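Local coordinates for protein flavin reductase (Uncultured bacterium, PDB 5CHO) that binds FAD and probably reduces it with NAD(P)H, supplying reduced flavin to the tryptophan halogenase of a bacterial two-component system, at residues P74-V80 with S161-L167. Sequence-based numbering, arbitrary orientation.
Sequences PLILVCV and SIFVGRL. With FAD (flavin-adenine dinucleotide), chain I.
Two neighbouring antiparallel strands of the split-barrel sheet, 74-80 and 161-167, run up to the FAD pocket, which takes C79 and V80 from the first; they are paired from V80 with S161 at the FAD to P74 with L167 at the far end. Seven backbone hydrogen bonds hold them: V80 with S161, V78 with F163 and I76 with G165 exchange two each, and L167 N closes the row on P74 O at 2.9 Å. Between these bonds, CA-H...O contacts such as L77 CA to F163 O (3.2 Å) fill in the non-hydrogen-bonded pairs.

V80, V78, I76 and F163 share one face. The F163 ring meets V80 at about a right angle, CE1 lying 3.7 Å from V80 CB. With chi1 at -69°, its CG stands beside the backbone N, and the ring leans back along the strand onto V80, while F163 CB packs on V78 CG2. H87 meets the same ring edge-to-face and also binds S161 OG; L90 and L91 of helix 85-93 pack there too. A serine in place of F163 would probably leave a gap beside V80 and under L90 and L91, and H87 without its aromatic partner. Farther along, G165 has no side chain, and I76 CD1 lies over the place where one would begin, while I76 CG1 touches L167 CD2 (4.0 Å).

On the other face, L77 CD2 touches I162 CG2 at 3.8 Å, and both residues also pack against the second subunit, so this side belongs to the dimer interface. L75 CD2 lies on R166 CB (3.6 Å).

C79 O, not used in pairing with 161-167, accepts a hydrogen bond from FAD N3 at 2.6 Å, N-H...O angle 165°. An acceptor fixed by the strand backbone suits the N3-H of the flavin's imide, so this part of flavin recognition probably depends little on the side chain of C79.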
loop_
_atom_site.group_PDB
_atom_site.type_symbol
_atom_site.label_atom_id
_atom_site.label_comp_id
_atom_site.label_asym_id
_atom_site.label_seq_id
_atom_site.Cartn_x
_atom_site.Cartn_y
_atom_site.Cartn_z
ATOM N N PRO A 74 -2.614 -14.208 9.500
ATOM C CA PRO A 74 -2.373 -13.705 8.144
ATOM C C PRO A 74 -3.470 -12.739 7.688
ATOM O O PRO A 74 -4.591 -13.171 7.411
ATOM C CB PRO A 74 -2.368 -14.979 7.298
ATOM C CG PRO A 74 -3.259 -15.909 8.033
ATOM C CD PRO A 74 -3.066 -15.609 9.493
ATOM N N LEU A 75 -3.139 -11.453 7.615
ATOM C CA LEU A 75 -4.100 -10.411 7.276
ATOM C C LEU A 75 -3.607 -9.529 6.131
ATOM O O LEU A 75 -2.405 -9.317 5.970
ATOM C CB LEU A 75 -4.384 -9.531 8.493
ATOM C CG LEU A 75 -5.009 -10.099 9.772
ATOM C CD1 LEU A 75 -5.202 -9.023 10.818
ATOM C CD2 LEU A 75 -6.322 -10.803 9.474
ATOM N N ILE A 76 -4.546 -9.029 5.331
ATOM C CA ILE A 76 -4.262 -7.982 4.351
ATOM C C ILE A 76 -5.335 -6.908 4.458
ATOM O O ILE A 76 -6.335 -7.102 5.148
ATOM C CB ILE A 76 -4.197 -8.526 2.906
ATOM C CG1 ILE A 76 -5.526 -9.164 2.484
ATOM C CG2 ILE A 76 -3.075 -9.539 2.776
ATOM C CD1 ILE A 76 -6.471 -8.223 1.757
ATOM N N LEU A 77 -5.129 -5.771 3.797
ATOM C CA LEU A 77 -6.180 -4.765 3.726
ATOM C C LEU A 77 -6.285 -4.138 2.345
ATOM O O LEU A 77 -5.337 -4.151 1.562
ATOM C CB LEU A 77 -5.959 -3.678 4.787
ATOM C CG LEU A 77 -4.810 -2.671 4.714
ATOM C CD1 LEU A 77 -5.016 -1.607 3.633
ATOM C CD2 LEU A 77 -4.661 -2.019 6.079
ATOM N N VAL A 78 -7.464 -3.594 2.067
ATOM C CA VAL A 78 -7.704 -2.767 0.894
ATOM C C VAL A 78 -8.577 -1.600 1.318
ATOM O O VAL A 78 -9.385 -1.737 2.237
ATOM C CB VAL A 78 -8.409 -3.540 -0.241
ATOM C CG1 VAL A 78 -7.510 -4.642 -0.794
ATOM C CG2 VAL A 78 -9.734 -4.123 0.248
ATOM N N CYS A 79 -8.413 -0.456 0.661
ATOM C CA CYS A 79 -9.251 0.704 0.942
ATOM C C CYS A 79 -10.236 0.912 -0.198
ATOM O O CYS A 79 -9.837 1.071 -1.351
ATOM C CB CYS A 79 -8.402 1.955 1.146
ATOM S SG CYS A 79 -7.152 1.777 2.434
ATOM N N VAL A 80 -11.523 0.910 0.133
ATOM C CA VAL A 80 -12.572 1.041 -0.869
ATOM C C VAL A 80 -13.471 2.238 -0.585
ATOM O O VAL A 80 -13.988 2.407 0.520
ATOM C CB VAL A 80 -13.426 -0.241 -0.952
ATOM C CG1 VAL A 80 -14.448 -0.136 -2.077
ATOM C CG2 VAL A 80 -12.526 -1.447 -1.154
ATOM N N SER A 161 -13.446 3.107 3.293
ATOM C CA SER A 161 -13.355 2.218 4.442
ATOM C C SER A 161 -12.167 1.296 4.239
ATOM O O SER A 161 -11.856 0.923 3.109
ATOM C CB SER A 161 -14.638 1.408 4.631
ATOM O OG SER A 161 -15.703 2.234 5.063
ATOM N N ILE A 162 -11.510 0.931 5.334
ATOM C CA ILE A 162 -10.406 -0.016 5.290
ATOM C C ILE A 162 -10.934 -1.414 5.569
ATOM O O ILE A 162 -11.399 -1.699 6.671
ATOM C CB ILE A 162 -9.308 0.344 6.310
ATOM C CG1 ILE A 162 -8.741 1.737 6.011
ATOM C CG2 ILE A 162 -8.184 -0.683 6.275
ATOM C CD1 ILE A 162 -8.020 2.376 7.185
ATOM N N PHE A 163 -10.851 -2.284 4.568
ATOM C CA PHE A 163 -11.344 -3.650 4.694
ATOM C C PHE A 163 -10.183 -4.584 4.996
ATOM O O PHE A 163 -9.318 -4.793 4.149
ATOM C CB PHE A 163 -12.056 -4.099 3.415
ATOM C CG PHE A 163 -13.360 -3.400 3.165
ATOM C CD1 PHE A 163 -13.388 -2.140 2.598
ATOM C CD2 PHE A 163 -14.559 -4.001 3.503
ATOM C CE1 PHE A 163 -14.586 -1.495 2.366
ATOM C CE2 PHE A 163 -15.759 -3.361 3.273
ATOM C CZ PHE A 163 -15.771 -2.103 2.704
ATOM N N VAL A 164 -10.176 -5.155 6.197
ATOM C CA VAL A 164 -9.126 -6.081 6.600
ATOM C C VAL A 164 -9.605 -7.504 6.359
ATOM O O VAL A 164 -10.653 -7.906 6.866
ATOM C CB VAL A 164 -8.746 -5.913 8.081
ATOM C CG1 VAL A 164 -7.540 -6.774 8.420
ATOM C CG2 VAL A 164 -8.461 -4.458 8.394
ATOM N N GLY A 165 -8.844 -8.258 5.571
ATOM C CA GLY A 165 -9.195 -9.630 5.260
ATOM C C GLY A 165 -8.228 -10.608 5.888
ATOM O O GLY A 165 -7.015 -10.414 5.815
ATOM N N ARG A 166 -8.760 -11.652 6.513
ATOM C CA ARG A 166 -7.925 -12.757 6.957
ATOM C C ARG A 166 -7.808 -13.758 5.817
ATOM O O ARG A 166 -8.812 -14.177 5.242
ATOM C CB ARG A 166 -8.480 -13.439 8.210
ATOM C CG ARG A 166 -7.555 -14.554 8.674
ATOM C CD ARG A 166 -8.031 -15.330 9.884
ATOM N NE ARG A 166 -7.004 -16.308 10.236
ATOM C CZ ARG A 166 -6.894 -16.924 11.408
ATOM N NH1 ARG A 166 -7.751 -16.679 12.392
ATOM N NH2 ARG A 166 -5.910 -17.794 11.595
ATOM N N LEU A 167 -6.577 -14.128 5.486
ATOM C CA LEU A 167 -6.323 -14.999 4.350
ATOM C C LEU A 167 -6.870 -16.403 4.586
ATOM O O LEU A 167 -6.682 -16.975 5.660
ATOM C CB LEU A 167 -4.818 -15.057 4.061
ATOM C CG LEU A 167 -4.191 -13.721 3.641
ATOM C CD1 LEU A 167 -2.711 -13.853 3.305
ATOM C CD2 LEU A 167 -4.950 -13.126 2.473
HETATM P PA FAD I . -18.405 2.102 -8.726
HETATM O O1A FAD I . -19.844 1.693 -8.597
HETATM O O2A FAD I . -17.937 1.930 -10.118
HETATM O O5B FAD I . -18.238 3.660 -8.320
HETATM C C5B FAD I . -16.947 4.265 -8.474
HETATM C C4B FAD I . -17.063 5.830 -8.357
HETATM O O4B FAD I . -17.668 6.292 -9.395
HETATM C C3B FAD I . -17.919 6.201 -7.152
HETATM O O3B FAD I . -17.393 7.300 -6.489
HETATM C C2B FAD I . -19.294 6.533 -7.727
HETATM O O2B FAD I . -19.915 7.711 -6.977
HETATM C C1B FAD I . -19.091 6.884 -8.947
HETATM N N9A FAD I . -20.103 6.342 -9.779
HETATM C C8A FAD I . -20.029 5.227 -10.546
HETATM N N7A FAD I . -21.222 5.074 -11.173
HETATM C C5A FAD I . -22.031 6.093 -10.789
HETATM C C6A FAD I . -23.340 6.419 -11.112
HETATM N N6A FAD I . -24.341 5.822 -11.983
HETATM N N1A FAD I . -23.915 7.519 -10.573
HETATM C C2A FAD I . -23.212 8.312 -9.704
HETATM N N3A FAD I . -21.921 7.989 -9.375
HETATM C C4A FAD I . -21.336 6.878 -9.924
HETATM N N1 FAD I . -10.858 2.615 -5.960
HETATM C C2 FAD I . -10.964 2.354 -4.525
HETATM O O2 FAD I . -12.040 2.529 -3.941
HETATM N N3 FAD I . -9.798 1.898 -3.778
HETATM C C4 FAD I . -8.557 1.704 -4.456
HETATM O O4 FAD I . -7.642 1.340 -3.863
HETATM C C4X FAD I . -8.462 1.976 -5.926
HETATM N N5 FAD I . -7.228 1.791 -6.627
HETATM C C5X FAD I . -7.141 2.051 -8.085
HETATM C C6 FAD I . -5.911 1.864 -8.784
HETATM C C7 FAD I . -5.837 2.119 -10.160
HETATM C C7M FAD I . -4.369 1.813 -10.587
HETATM C C8 FAD I . -6.980 2.550 -10.836
HETATM C C8M FAD I . -6.765 2.795 -12.368
HETATM C C9 FAD I . -8.185 2.730 -10.146
HETATM C C9A FAD I . -8.272 2.486 -8.768
HETATM N N10 FAD I . -9.538 2.680 -8.065
HETATM C C10 FAD I . -9.617 2.422 -6.640
HETATM C "C1'" FAD I . -10.762 3.150 -8.778
HETATM C "C2'" FAD I . -11.776 1.999 -8.920
HETATM O "O2'" FAD I . -11.163 0.924 -9.564
HETATM C "C3'" FAD I . -12.947 2.501 -9.731
HETATM O "O3'" FAD I . -13.591 3.517 -9.027
HETATM C "C4'" FAD I . -13.940 1.367 -10.006
HETATM O "O4'" FAD I . -14.834 1.774 -10.961
HETATM C "C5'" FAD I . -14.708 1.017 -8.715
HETATM O "O5'" FAD I . -15.635 -0.030 -8.980
HETATM P P FAD I . -16.945 -0.183 -8.042
HETATM O O1P FAD I . -17.994 -0.973 -8.780
HETATM O O2P FAD I . -16.571 -0.878 -6.728
HETATM O O3P FAD I . -17.494 1.256 -7.736
#